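Local coordinates for LPXTG cell wall surface protein (Streptococcus gordonii, PDB 7AVK), which is a cell-wall-attached streptococcal surface protein whose tandem SHIRT domains, of which this is the tenth, probably set how far its adhesive end projects, at residues H7-G12 / W56-Y61; T47-S52 / G77-T82; Y61-E66 / V73-T78. All blocks are in the same frame, centred on the assembly; numbering follows the deposited sequence.

In the fold
All three contacts tie parts of one SHIRT domain to its five-stranded mixed sheet. Contact 1 joins strand 3-11 to strand 55-61 over the intervening strand 73-82; contact 2 likewise spans strand 55-61 to bring 47-52 to 77-82; contact 3 joins the loop after strand 55-61 to 73-78. Contact 1 has its centre about 8 Å from that of contact 2 and about 10 Å from that of contact 3, whereas contacts 2 and 3 lie about 18 Å apart along strand 73-82. In sequence, contacts 1 and 2 interleave, while contact 1 closes at Tyr61, where contact 3 opens. Contacts 2 and 3 share strand 73-82, which separates the strands of contact 1: all three gather round it.

Contact 1. Residues H7-G12 / W56-Y61; sequences HEFVSG and WSFKSY. With IS8 (isothiocyanate), chain C.
The hydroxyl of Tyr61 reaches across to two rings of the other strand, His7 and Phe9. Its OH lies 3.7 Å from His7 CD2 and approaches the edge of the Phe9 ring near its plane, 3.8 Å from Phe9 CE1. The His7 and Tyr61 rings are oblique, with planes at 59°. Both have polar partners on the same loop residue: Tyr61 OH is bonded to Thr42 O and His7 NE2 to Thr42 N. On the Tyr61 ring itself, Phe58 CZ stands 3.5 Å above one face, toward the rim, and Phe58 CE1 lies 4.2 Å from Phe9 CE1. Strands 3-11 and 55-61 are not neighbours in the sheet of this ubiquitin-clan SHIRT domain; strand 73-82 runs between them, and these large side chains meet over it on one side. At the other end, Ser11 OG points into the edge of the Trp56 ring, 3.6 Å from Trp56 CH2, because OG is anti to the backbone N (chi1 172°); Lys16 and Thr13 supply its hydrogen bonds. Isothiocyanate sits at ring edges too, its sulfur in the plane of Tyr61 and its nitrogen 3.9 Å from Phe58 CE2, with Gln43 as hydrogen-bonding partner.

Contact 2. Residues T47-S52 / G77-T82; sequences TEVKTS and GTWEFT
Trp79 and Phe81 of strand 73-82 meet Thr47, Val49 and Thr51 in a packing contact that passes over strand 55-61 to the edge strand 48-50. Trp79 carries most of it. Its CG stands beside the backbone N and anti to the carbonyl carbon (chi1 -70°), and the six-membered part of the indole comes up against the backbone of Thr47. There Trp79 CZ3 lies 3.7 Å from Thr47 O, and Trp79 CH2 is 4.0 Å from Thr47 CA. The same corner of the ring is approached obliquely by one methyl of Val49, with CG2 4.3 Å from Trp79 CZ3. In the five-stranded sheet of the SHIRT domain, strand 55-61 fills the gap between these segments, with backbone hydrogen bonds joining Val49 to Trp56 and Thr47 to Phe58. On the side of the sheet where Trp79 lies, helix 20-23 covers the pair, Val22 touching both Val49 and Trp79, while Phe9 meets the indole edge-to-face. Farther along, Lys16 makes a cation-pi contact with Phe81. The same Phe81 ring turns its edge to Thr51, whose OG1, hydrogen-bonded to Glu53 N, lies near the ring plane at 3.9 Å from Phe81 CE1.

Contact 3. Residues Y61-E66 / V73-T78; sequences YDKTSE and VKFVGT. With IS8 (isothiocyanate), chain C.
Tyr61 and Gly77 face each other as an antiparallel, non-hydrogen-bonded beta pair, the last step of strand 55-61 on strand 73-82 before the chain leaves the sheet as a loop. Here the packing is close. Tyr61 CD1 rests 3.5 Å from Gly77 CA, where glycine brings only its backbone to the ring, and the CB of Phe75 fills in beside it. One residue on, Asp62 N donates to Val76 O, which also receives a CA-H contact from Tyr61. Chi1 of Asp62 (69°) puts CG between the backbone N and the carbonyl carbon. In the conformer described, OD1 takes the Val76 N-H, 3.0 Å from Val76 N, in a nearly straight bond (168°) that arrives from well above the carboxylate plane. The buried Phe75 ring is wrapped by the loop: Ser65 C and Glu66 N lie at its edge, in plane, and Lys63 crosses it at about a right angle with CE 3.9 Å from Phe75 CD1. Val73, two residues earlier on the same strand, sets CG1 over one face. The outer side is more polar and wetter, with Asp62 exposed and Lys63 and Glu66 partly so. In the conformers described, Lys63 NZ lies between Asp62 OD2 and Glu66 OE1, weak at 3.2 Å to the latter, forming a salt-bridge network at the rim. The Glu66 side chain, carboxylate included, runs past the Val73 methyls in the opposite direction. The isothiocyanate sulfur lies 3.5 Å from Tyr61 N, with Thr64 CG2 a little farther off. The same Lys63 NZ also donates to Lys74 O at 2.9 Å, and a water accepts from both Lys63 NZ and Lys74 N, each 3.0 Å away.

Contact 1. Residues H7-G12 / W56-Y61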
ATOM      1  N   HIS A   7      -1.487  -2.120  -5.257  1.00  8.90           N
ATOM      2  CA  HIS A   7      -0.826  -1.651  -4.063  1.00  8.95           C
ATOM      3  C   HIS A   7       0.560  -2.260  -3.986  1.00  8.90           C
ATOM      4  O   HIS A   7       0.754  -3.426  -4.344  1.00  9.57           O
ATOM      5  CB  HIS A   7      -1.624  -2.027  -2.806  1.00  8.87           C
ATOM      6  CG  HIS A   7      -3.065  -1.548  -2.836  1.00  9.13           C
ATOM      7  ND1 HIS A   7      -4.059  -2.174  -3.548  1.00  9.39           N
ATOM      8  CD2 HIS A   7      -3.666  -0.495  -2.228  1.00  9.45           C
ATOM      9  CE1 HIS A   7      -5.202  -1.520  -3.353  1.00  9.68           C
ATOM     10  NE2 HIS A   7      -5.002  -0.458  -2.574  1.00 10.01           N
ATOM     11  N   GLU A   8       1.515  -1.506  -3.448  1.00  8.69           N
ATOM     12  CA  GLU A   8       2.846  -1.984  -3.140  0.73  8.95           C
ATOM     13  C   GLU A   8       3.221  -1.439  -1.779  1.00  8.67           C
ATOM     14  O   GLU A   8       2.916  -0.281  -1.483  1.00 10.10           O
ATOM     15  CB  GLU A   8       3.858  -1.508  -4.202  0.73  8.97           C
ATOM     16  CG  GLU A   8       5.298  -1.984  -3.882  0.73  9.72           C
ATOM     17  CD  GLU A   8       6.338  -1.668  -4.881  0.73 12.02           C
ATOM     18  OE1 GLU A   8       6.132  -0.979  -5.898  0.73 13.23           O
ATOM     19  OE2 GLU A   8       7.545  -1.963  -4.607  0.73 14.41           O
ATOM     20  N   PHE A   9       3.917  -2.255  -0.962  1.00  8.82           N
ATOM     21  CA  PHE A   9       4.479  -1.785   0.287  1.00  8.80           C
ATOM     22  C   PHE A   9       5.993  -1.649   0.182  1.00  8.99           C
ATOM     23  O   PHE A   9       6.640  -2.471  -0.451  1.00 10.24           O
ATOM     24  CB  PHE A   9       4.171  -2.750   1.443  1.00  9.18           C
ATOM     25  CG  PHE A   9       2.723  -2.819   1.890  1.00  9.28           C
ATOM     26  CD1 PHE A   9       1.801  -1.814   1.696  1.00  9.66           C
ATOM     27  CD2 PHE A   9       2.317  -3.935   2.615  1.00 10.02           C
ATOM     28  CE1 PHE A   9       0.510  -1.920   2.201  1.00 10.21           C
ATOM     29  CE2 PHE A   9       1.069  -4.039   3.143  1.00 10.21           C
ATOM     30  CZ  PHE A   9       0.166  -3.039   2.955  1.00 10.71           C
ATOM     31  N   VAL A  10       6.517  -0.639   0.864  1.00  9.09           N
ATOM     32  CA  VAL A  10       7.948  -0.434   1.055  1.00  9.65           C
ATOM     33  C   VAL A  10       8.219  -0.198   2.528  1.00  9.27           C
ATOM     34  O   VAL A  10       7.354   0.243   3.292  1.00  9.83           O
ATOM     35  CB  VAL A  10       8.479   0.758   0.224  1.00 10.75           C
ATOM     36  CG1 VAL A  10       8.292   0.480  -1.283  1.00 11.51           C
ATOM     37  CG2 VAL A  10       7.883   2.067   0.622  1.00 11.69           C
ATOM     38  N   SER A  11       9.457  -0.489   2.913  1.00  9.99           N
ATOM     39  CA  SER A  11       9.967  -0.088   4.214  1.00 10.11           C
ATOM     40  C   SER A  11      10.470   1.359   4.159  1.00 10.35           C
ATOM     41  O   SER A  11      11.277   1.721   3.296  1.00 11.10           O
ATOM     42  CB  SER A  11      11.129  -0.971   4.620  1.00 10.16           C
ATOM     43  OG  SER A  11      11.715  -0.427   5.789  1.00 11.01           O
ATOM     44  N   GLY A  12      10.008   2.170   5.095  1.00 10.59           N
ATOM     45  CA  GLY A  12      10.518   3.513   5.284  1.00 11.05           C
ATOM     46  C   GLY A  12      11.742   3.588   6.158  1.00 11.56           C
ATOM     47  O   GLY A  12      12.221   4.694   6.421  1.00 13.71           O
ATOM     48  N   TRP A  56       6.262  -2.594  13.450  1.00 15.63           N
ATOM     49  CA  TRP A  56       6.080  -1.991  12.125  1.00 14.23           C
ATOM     50  C   TRP A  56       4.783  -1.191  12.191  1.00 14.04           C
ATOM     51  O   TRP A  56       3.749  -1.751  12.597  1.00 16.18           O
ATOM     52  CB  TRP A  56       5.992  -3.051  11.048  1.00 13.81           C
ATOM     53  CG  TRP A  56       7.300  -3.675  10.719  1.00 13.27           C
ATOM     54  CD1 TRP A  56       7.774  -4.850  11.191  1.00 13.81           C
ATOM     55  CD2 TRP A  56       8.285  -3.166   9.803  1.00 12.42           C
ATOM     56  NE1 TRP A  56       8.974  -5.106  10.614  1.00 14.48           N
ATOM     57  CE2 TRP A  56       9.326  -4.100   9.759  1.00 12.64           C
ATOM     58  CE3 TRP A  56       8.383  -2.016   9.010  1.00 12.06           C
ATOM     59  CZ2 TRP A  56      10.453  -3.924   8.958  1.00 12.86           C
ATOM     60  CZ3 TRP A  56       9.472  -1.857   8.180  1.00 12.70           C
ATOM     61  CH2 TRP A  56      10.503  -2.799   8.167  1.00 12.45           C
ATOM     62  N   SER A  57       4.827   0.071  11.786  1.00 14.05           N
ATOM     63  CA  SER A  57       3.650   0.950  11.814  1.00 14.58           C
ATOM     64  C   SER A  57       3.385   1.426  10.395  1.00 13.29           C
ATOM     65  O   SER A  57       4.315   1.882   9.733  1.00 13.70           O
ATOM     66  CB  SER A  57       3.857   2.118  12.731  1.00 20.10           C
ATOM     67  OG  SER A  57       4.115   1.686  14.045  1.00 37.25           O
ATOM     68  N   PHE A  58       2.146   1.369   9.961  1.00 12.66           N
ATOM     69  CA  PHE A  58       1.793   1.838   8.622  1.00 12.55           C
ATOM     70  C   PHE A  58       1.746   3.350   8.687  1.00 13.03           C
ATOM     71  O   PHE A  58       0.971   3.932   9.479  1.00 16.18           O
ATOM     72  CB  PHE A  58       0.438   1.320   8.162  1.00 12.89           C
ATOM     73  CG  PHE A  58       0.134   1.736   6.750  1.00 12.06           C
ATOM     74  CD1 PHE A  58       0.956   1.311   5.731  1.00 11.67           C
ATOM     75  CD2 PHE A  58      -0.955   2.526   6.421  1.00 13.94           C
ATOM     76  CE1 PHE A  58       0.708   1.665   4.432  1.00 12.28           C
ATOM     77  CE2 PHE A  58      -1.199   2.882   5.106  1.00 14.71           C
ATOM     78  CZ  PHE A  58      -0.362   2.451   4.109  1.00 12.67           C
ATOM     79  N   LYS A  59       2.562   4.017   7.879  1.00 12.73           N
ATOM     80  CA  LYS A  59       2.544   5.515   7.833  0.55 13.47           C
ATOM     81  C   LYS A  59       1.350   6.100   6.942  1.00 13.69           C
ATOM     82  O   LYS A  59       0.277   6.677   7.396  1.00 17.89           O
ATOM     83  CB  LYS A  59       3.907   6.016   7.339  0.55 15.33           C
ATOM     84  CG  LYS A  59       4.087   7.526   7.267  0.55 24.61           C
ATOM     85  CD  LYS A  59       5.539   7.926   7.118  0.55 26.47           C
ATOM     86  CE  LYS A  59       5.727   9.364   6.686  0.55 25.70           C
ATOM     87  NZ  LYS A  59       7.117   9.831   6.907  0.55 38.07           N
ATOM     88  N   SER A  60       1.444   5.800   5.660  1.00 13.05           N
ATOM     89  CA  SER A  60       0.476   6.295   4.665  1.00 12.28           C
ATOM     90  C   SER A  60       0.834   5.736   3.307  1.00 11.80           C
ATOM     91  O   SER A  60       1.920   5.201   3.112  1.00 11.36           O
ATOM     92  CB  SER A  60       0.520   7.843   4.543  1.00 15.20           C
ATOM     93  OG  SER A  60       1.836   8.241   4.269  1.00 16.37           O
ATOM     94  N   TYR A  61      -0.098   5.888   2.403  1.00 11.76           N
ATOM     95  CA  TYR A  61       0.199   5.798   1.004  1.00 10.47           C
ATOM     96  C   TYR A  61       0.742   7.136   0.484  1.00 11.56           C
ATOM     97  O   TYR A  61       0.518   8.213   1.073  1.00 14.35           O
ATOM     98  CB  TYR A  61      -1.054   5.405   0.205  1.00 10.90           C
ATOM     99  CG  TYR A  61      -1.489   3.970   0.512  1.00 10.49           C
ATOM    100  CD1 TYR A  61      -0.806   2.901  -0.061  1.00 10.19           C
ATOM    101  CD2 TYR A  61      -2.535   3.692   1.351  1.00 10.34           C
ATOM    102  CE1 TYR A  61      -1.167   1.593   0.181  1.00 10.08           C
ATOM    103  CE2 TYR A  61      -2.929   2.385   1.616  1.00  9.96           C
ATOM    104  CZ  TYR A  61      -2.248   1.335   1.019  1.00  9.48           C
ATOM    105  OH  TYR A  61      -2.579   0.020   1.267  1.00  9.92           O
TER
HETATM  106  S   IS8 C1401      -3.193   7.435   2.469  1.00 23.43           S
HETATM  107  C   IS8 C1401      -3.410   6.772   3.825  1.00 16.37           C
HETATM  108  N   IS8 C1401      -3.475   6.074   4.900  1.00 31.23           N

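Contact 2. Residues T47-S52 / G77-T82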
ATOM      1  N   THR A  47      -2.810  -1.848  10.920  1.00 16.35           N
ATOM      2  CA  THR A  47      -1.833  -0.773  10.652  1.00 16.57           C
ATOM      3  C   THR A  47      -0.663  -0.838  11.620  1.00 16.08           C
ATOM      4  O   THR A  47       0.178   0.043  11.562  1.00 16.69           O
ATOM      5  CB  THR A  47      -2.529   0.586  10.628  1.00 19.29           C
ATOM      6  OG1 THR A  47      -3.214   0.698  11.874  1.00 21.77           O
ATOM      7  CG2 THR A  47      -3.475   0.712   9.459  1.00 22.21           C
ATOM      8  N   GLU A  48      -0.585  -1.868  12.455  1.00 17.25           N
ATOM      9  CA  GLU A  48       0.534  -2.061  13.389  1.00 20.91           C
ATOM     10  C   GLU A  48       0.824  -3.561  13.433  1.00 20.35           C
ATOM     11  O   GLU A  48      -0.149  -4.325  13.569  1.00 24.70           O
ATOM     12  CB  GLU A  48       0.196  -1.482  14.761  1.00 29.46           C
ATOM     13  CG  GLU A  48       1.384  -1.257  15.666  1.00 49.51           C
ATOM     14  CD  GLU A  48       1.018  -0.601  16.987  1.00 56.43           C
ATOM     15  OE1 GLU A  48      -0.115  -0.816  17.457  1.00 66.96           O
ATOM     16  OE2 GLU A  48       1.853   0.132  17.539  1.00 59.78           O
ATOM     17  N   VAL A  49       2.080  -3.963  13.275  1.00 18.39           N
ATOM     18  CA  VAL A  49       2.485  -5.384  13.336  1.00 19.02           C
ATOM     19  C   VAL A  49       3.610  -5.459  14.356  1.00 19.19           C
ATOM     20  O   VAL A  49       4.657  -4.845  14.135  1.00 18.44           O
ATOM     21  CB  VAL A  49       2.941  -5.946  11.983  1.00 22.67           C
ATOM     22  CG1 VAL A  49       3.631  -7.294  12.145  1.00 25.32           C
ATOM     23  CG2 VAL A  49       1.763  -6.030  11.036  1.00 28.15           C
ATOM     24  N   LYS A  50       3.402  -6.188  15.443  1.00 21.37           N
ATOM     25  CA  LYS A  50       4.420  -6.351  16.487  1.00 22.90           C
ATOM     26  C   LYS A  50       5.278  -7.557  16.132  1.00 23.08           C
ATOM     27  O   LYS A  50       4.689  -8.575  15.756  1.00 26.38           O
ATOM     28  CB  LYS A  50       3.804  -6.546  17.877  1.00 30.55           C
ATOM     29  CG  LYS A  50       3.206  -5.296  18.500  1.00 47.10           C
ATOM     30  CD  LYS A  50       4.201  -4.531  19.350  1.00 54.24           C
ATOM     31  CE  LYS A  50       3.647  -3.326  20.084  1.00 58.88           C
ATOM     32  NZ  LYS A  50       2.780  -2.460  19.249  1.00 68.68           N
ATOM     33  N   THR A  51       6.593  -7.451  16.269  1.00 23.96           N
ATOM     34  CA  THR A  51       7.557  -8.541  15.985  1.00 29.25           C
ATOM     35  C   THR A  51       8.401  -8.722  17.241  1.00 33.58           C
ATOM     36  O   THR A  51       8.250  -7.912  18.159  1.00 31.85           O
ATOM     37  CB  THR A  51       8.427  -8.234  14.753  1.00 31.95           C
ATOM     38  OG1 THR A  51       9.354  -7.201  15.073  1.00 33.90           O
ATOM     39  CG2 THR A  51       7.607  -7.826  13.549  1.00 31.55           C
ATOM     40  N   SER A  52       9.253  -9.746  17.246  1.00 39.27           N
ATOM     41  CA  SER A  52      10.151  -9.947  18.381  1.00 38.02           C
ATOM     42  C   SER A  52      11.124  -8.781  18.537  1.00 40.66           C
ATOM     43  O   SER A  52      11.567  -8.483  19.653  1.00 48.13           O
ATOM     44  CB  SER A  52      10.916 -11.267  18.222  1.00 40.44           C
ATOM     45  OG  SER A  52      11.897 -11.173  17.200  1.00 61.54           O
ATOM     46  N   GLY A  77       2.574   2.161  -0.240  1.00  9.50           N
ATOM     47  CA  GLY A  77       2.367   2.343   1.184  1.00  9.61           C
ATOM     48  C   GLY A  77       3.665   2.094   1.941  1.00  9.51           C
ATOM     49  O   GLY A  77       4.322   1.091   1.731  1.00 10.35           O
ATOM     50  N   THR A  78       4.026   2.987   2.890  1.00  9.89           N
ATOM     51  CA  THR A  78       5.265   2.950   3.619  1.00  9.75           C
ATOM     52  C   THR A  78       4.985   2.486   5.047  1.00  9.96           C
ATOM     53  O   THR A  78       4.063   3.030   5.701  1.00 10.97           O
ATOM     54  CB  THR A  78       5.897   4.337   3.654  1.00 11.11           C
ATOM     55  OG1 THR A  78       6.227   4.703   2.315  1.00 11.79           O
ATOM     56  CG2 THR A  78       7.141   4.371   4.502  1.00 12.55           C
ATOM     57  N   TRP A  79       5.798   1.526   5.491  1.00  9.88           N
ATOM     58  CA  TRP A  79       5.761   1.022   6.879  1.00 10.16           C
ATOM     59  C   TRP A  79       7.034   1.540   7.524  1.00 10.70           C
ATOM     60  O   TRP A  79       8.026   1.440   6.924  1.00 11.93           O
ATOM     61  CB  TRP A  79       5.623  -0.490   6.902  1.00 10.16           C
ATOM     62  CG  TRP A  79       4.296  -0.997   6.450  1.00 10.55           C
ATOM     63  CD1 TRP A  79       3.850  -1.113   5.169  1.00 10.43           C
ATOM     64  CD2 TRP A  79       3.249  -1.496   7.299  1.00 10.80           C
ATOM     65  NE1 TRP A  79       2.595  -1.653   5.166  1.00 11.10           N
ATOM     66  CE2 TRP A  79       2.199  -1.901   6.453  1.00 10.79           C
ATOM     67  CE3 TRP A  79       3.105  -1.652   8.679  1.00 11.88           C
ATOM     68  CZ2 TRP A  79       1.011  -2.433   6.948  1.00 12.08           C
ATOM     69  CZ3 TRP A  79       1.937  -2.184   9.170  1.00 12.41           C
ATOM     70  CH2 TRP A  79       0.907  -2.565   8.313  1.00 12.51           C
ATOM     71  N   GLU A  80       7.003   1.882   8.789  1.00 12.04           N
ATOM     72  CA  GLU A  80       8.201   2.308   9.541  1.00 13.52           C
ATOM     73  C   GLU A  80       8.476   1.282  10.635  1.00 13.18           C
ATOM     74  O   GLU A  80       7.590   0.892  11.264  1.00 15.20           O
ATOM     75  CB  GLU A  80       7.993   3.683  10.161  1.00 21.58           C
ATOM     76  CG  GLU A  80       7.580   4.770   9.183  1.00 49.68           C
ATOM     77  CD  GLU A  80       8.665   5.279   8.252  1.00 44.34           C
ATOM     78  OE1 GLU A  80       9.827   4.882   8.415  1.00 42.51           O
ATOM     79  OE2 GLU A  80       8.335   6.081   7.368  1.00 28.84           O
ATOM     80  N   PHE A  81       9.707   0.958  10.914  1.00 13.41           N
ATOM     81  CA  PHE A  81      10.099   0.020  11.966  1.00 15.40           C
ATOM     82  C   PHE A  81      10.728   0.760  13.139  1.00 17.80           C
ATOM     83  O   PHE A  81      11.570   1.645  12.933  1.00 19.23           O
ATOM     84  CB  PHE A  81      11.133  -0.981  11.441  1.00 15.55           C
ATOM     85  CG  PHE A  81      11.561  -1.995  12.433  1.00 20.80           C
ATOM     86  CD1 PHE A  81      10.703  -3.024  12.815  1.00 22.80           C
ATOM     87  CD2 PHE A  81      12.834  -1.930  12.986  1.00 27.04           C
ATOM     88  CE1 PHE A  81      11.104  -3.977  13.735  1.00 28.26           C
ATOM     89  CE2 PHE A  81      13.247  -2.902  13.901  1.00 30.69           C
ATOM     90  CZ  PHE A  81      12.360  -3.922  14.274  1.00 32.81           C
ATOM     91  N   THR A  82      10.315   0.418  14.349  1.00 21.30           N
ATOM     92  CA  THR A  82      10.937   0.924  15.567  1.00 28.71           C
ATOM     93  C   THR A  82      11.309  -0.263  16.440  1.00 33.50           C
ATOM     94  O   THR A  82      10.461  -1.105  16.729  1.00 31.18           O
ATOM     95  CB  THR A  82       9.977   1.849  16.319  1.00 37.00           C
ATOM     96  OG1 THR A  82       8.886   1.077  16.824  1.00 60.10           O
ATOM     97  CG2 THR A  82       9.435   2.932  15.412  1.00 33.05           C
TER

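Contact 3. Residues Y61-E66 / V73-T78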
ATOM      1  N   TYR A  61      -0.098   5.888   2.403  1.00 11.76           N
ATOM      2  CA  TYR A  61       0.199   5.798   1.004  1.00 10.47           C
ATOM      3  C   TYR A  61       0.742   7.136   0.484  1.00 11.56           C
ATOM      4  O   TYR A  61       0.518   8.213   1.073  1.00 14.35           O
ATOM      5  CB  TYR A  61      -1.054   5.405   0.205  1.00 10.90           C
ATOM      6  CG  TYR A  61      -1.489   3.970   0.512  1.00 10.49           C
ATOM      7  CD1 TYR A  61      -0.806   2.901  -0.061  1.00 10.19           C
ATOM      8  CD2 TYR A  61      -2.535   3.692   1.351  1.00 10.34           C
ATOM      9  CE1 TYR A  61      -1.167   1.593   0.181  1.00 10.08           C
ATOM     10  CE2 TYR A  61      -2.929   2.385   1.616  1.00  9.96           C
ATOM     11  CZ  TYR A  61      -2.248   1.335   1.019  1.00  9.48           C
ATOM     12  OH  TYR A  61      -2.579   0.020   1.267  1.00  9.92           O
ATOM     13  N   ASP A  62       1.422   7.055  -0.672  1.00 12.00           N
ATOM     14  CA  ASP A  62       2.085   8.175  -1.369  0.53 14.82           C
ATOM     15  C   ASP A  62       1.094   9.211  -1.861  1.00 13.64           C
ATOM     16  O   ASP A  62       1.422  10.366  -2.025  1.00 17.77           O
ATOM     17  CB  ASP A  62       2.894   7.609  -2.576  0.53 17.29           C
ATOM     18  CG  ASP A  62       2.014   7.033  -3.761  0.53 14.63           C
ATOM     19  OD1 ASP A  62       1.088   6.209  -3.567  0.53 13.43           O
ATOM     20  OD2 ASP A  62       2.217   7.536  -4.910  0.53 19.37           O
ATOM     21  N   LYS A  63      -0.094   8.750  -2.202  1.00 12.78           N
ATOM     22  CA  LYS A  63      -1.215   9.549  -2.676  0.50 13.01           C
ATOM     23  C   LYS A  63      -2.419   9.148  -1.897  1.00 13.01           C
ATOM     24  O   LYS A  63      -2.577   8.000  -1.510  1.00 15.08           O
ATOM     25  CB  LYS A  63      -1.444   9.200  -4.171  0.50 16.27           C
ATOM     26  CG  LYS A  63      -0.315   9.536  -5.113  0.50 17.25           C
ATOM     27  CD  LYS A  63      -0.565   8.993  -6.535  0.50 26.15           C
ATOM     28  CE  LYS A  63      -0.558   7.493  -6.624  0.50 28.32           C
ATOM     29  NZ  LYS A  63       0.317   7.013  -7.640  0.50 30.44           N
ATOM     30  N   THR A  64      -3.332  10.102  -1.681  1.00 12.44           N
ATOM     31  CA  THR A  64      -4.636   9.797  -1.123  1.00 13.20           C
ATOM     32  C   THR A  64      -5.646   9.403  -2.193  1.00 11.45           C
ATOM     33  O   THR A  64      -6.666   8.785  -1.864  1.00 12.56           O
ATOM     34  CB  THR A  64      -5.120  10.964  -0.284  1.00 18.40           C
ATOM     35  OG1 THR A  64      -4.894  12.202  -0.958  1.00 18.64           O
ATOM     36  CG2 THR A  64      -4.431  10.948   1.077  1.00 24.88           C
ATOM     37  N   SER A  65      -5.417   9.766  -3.456  1.00 11.16           N
ATOM     38  CA  SER A  65      -6.289   9.290  -4.510  1.00 11.66           C
ATOM     39  C   SER A  65      -5.574   9.417  -5.831  1.00 11.01           C
ATOM     40  O   SER A  65      -4.544  10.072  -5.935  1.00 11.76           O
ATOM     41  CB  SER A  65      -7.611  10.025  -4.569  1.00 11.84           C
ATOM     42  OG  SER A  65      -7.451  11.305  -5.075  1.00 13.30           O
ATOM     43  N   GLU A  66      -6.164   8.789  -6.855  1.00 11.27           N
ATOM     44  CA  GLU A  66      -5.792   9.082  -8.233  0.76 11.05           C
ATOM     45  C   GLU A  66      -7.041   8.965  -9.089  1.00 11.44           C
ATOM     46  O   GLU A  66      -7.863   8.077  -8.871  1.00 13.39           O
ATOM     47  CB  GLU A  66      -4.706   8.149  -8.789  0.76 12.55           C
ATOM     48  CG  GLU A  66      -4.190   8.499 -10.155  0.76 16.18           C
ATOM     49  CD  GLU A  66      -2.884   7.845 -10.543  0.76 20.38           C
ATOM     50  OE1 GLU A  66      -2.172   7.258  -9.713  0.76 18.45           O
ATOM     51  OE2 GLU A  66      -2.543   7.913 -11.751  0.76 35.68           O
ATOM     52  N   VAL A  73      -3.100   2.291 -12.021  0.77 11.53           N
ATOM     53  CA  VAL A  73      -2.719   3.117 -10.871  0.77 11.88           C
ATOM     54  C   VAL A  73      -1.896   2.209  -9.952  0.77 10.44           C
ATOM     55  O   VAL A  73      -2.297   1.062  -9.756  0.77  9.64           O
ATOM     56  CB  VAL A  73      -3.980   3.678 -10.129  0.77 12.01           C
ATOM     57  CG1 VAL A  73      -3.614   4.323  -8.775  0.77 14.38           C
ATOM     58  CG2 VAL A  73      -4.662   4.631 -11.068  0.77 21.14           C
ATOM     59  N   LYS A  74      -0.812   2.751  -9.306  1.00 10.62           N
ATOM     60  CA  LYS A  74      -0.150   2.079  -8.200  1.00  9.82           C
ATOM     61  C   LYS A  74      -0.110   3.014  -6.999  1.00  9.32           C
ATOM     62  O   LYS A  74       0.371   4.149  -7.093  1.00 10.82           O
ATOM     63  CB  LYS A  74       1.274   1.642  -8.551  1.00 10.60           C
ATOM     64  CG  LYS A  74       1.977   0.965  -7.375  1.00 10.34           C
ATOM     65  CD  LYS A  74       3.439   0.515  -7.594  1.00 10.48           C
ATOM     66  CE  LYS A  74       3.541  -0.601  -8.612  1.00 12.29           C
ATOM     67  NZ  LYS A  74       4.913  -1.116  -8.675  1.00 12.69           N
ATOM     68  N   PHE A  75      -0.561   2.505  -5.858  1.00  8.89           N
ATOM     69  CA  PHE A  75      -0.410   3.189  -4.578  1.00  9.42           C
ATOM     70  C   PHE A  75       0.704   2.494  -3.796  1.00  9.39           C
ATOM     71  O   PHE A  75       0.681   1.280  -3.629  1.00 10.61           O
ATOM     72  CB  PHE A  75      -1.723   3.082  -3.787  1.00 10.46           C
ATOM     73  CG  PHE A  75      -2.845   3.835  -4.422  1.00 10.99           C
ATOM     74  CD1 PHE A  75      -2.873   5.232  -4.363  1.00 11.20           C
ATOM     75  CD2 PHE A  75      -3.905   3.169  -5.025  1.00 13.13           C
ATOM     76  CE1 PHE A  75      -3.928   5.977  -4.938  1.00 12.52           C
ATOM     77  CE2 PHE A  75      -4.987   3.912  -5.571  1.00 15.49           C
ATOM     78  CZ  PHE A  75      -4.963   5.299  -5.542  1.00 14.13           C
ATOM     79  N   VAL A  76       1.659   3.299  -3.313  1.00  9.31           N
ATOM     80  CA  VAL A  76       2.822   2.802  -2.558  1.00  9.44           C
ATOM     81  C   VAL A  76       2.617   3.177  -1.100  1.00  9.37           C
ATOM     82  O   VAL A  76       2.479   4.365  -0.760  1.00 10.30           O
ATOM     83  CB  VAL A  76       4.115   3.396  -3.109  1.00 10.47           C
ATOM     84  CG1 VAL A  76       5.294   2.932  -2.249  1.00 11.53           C
ATOM     85  CG2 VAL A  76       4.309   2.985  -4.575  1.00 12.13           C
ATOM     86  N   GLY A  77       2.574   2.161  -0.240  1.00  9.50           N
ATOM     87  CA  GLY A  77       2.367   2.343   1.184  1.00  9.61           C
ATOM     88  C   GLY A  77       3.665   2.094   1.941  1.00  9.51           C
ATOM     89  O   GLY A  77       4.322   1.091   1.731  1.00 10.35           O
ATOM     90  N   THR A  78       4.026   2.987   2.890  1.00  9.89           N
ATOM     91  CA  THR A  78       5.265   2.950   3.619  1.00  9.75           C
ATOM     92  C   THR A  78       4.985   2.486   5.047  1.00  9.96           C
ATOM     93  O   THR A  78       4.063   3.030   5.701  1.00 10.97           O
ATOM     94  CB  THR A  78       5.897   4.337   3.654  1.00 11.11           C
ATOM     95  OG1 THR A  78       6.227   4.703   2.315  1.00 11.79           O
ATOM     96  CG2 THR A  78       7.141   4.371   4.502  1.00 12.55           C
TER
HETATM   97  S   IS8 C1401      -3.193   7.435   2.469  1.00 23.43           S
HETATM   98  C   IS8 C1401      -3.410   6.772   3.825  1.00 16.37           C
HETATM   99  N   IS8 C1401      -3.475   6.074   4.900  1.00 31.23           N
HETATM  100  O   HOH W   1      -0.396   5.544 -10.180  0.51 17.01           O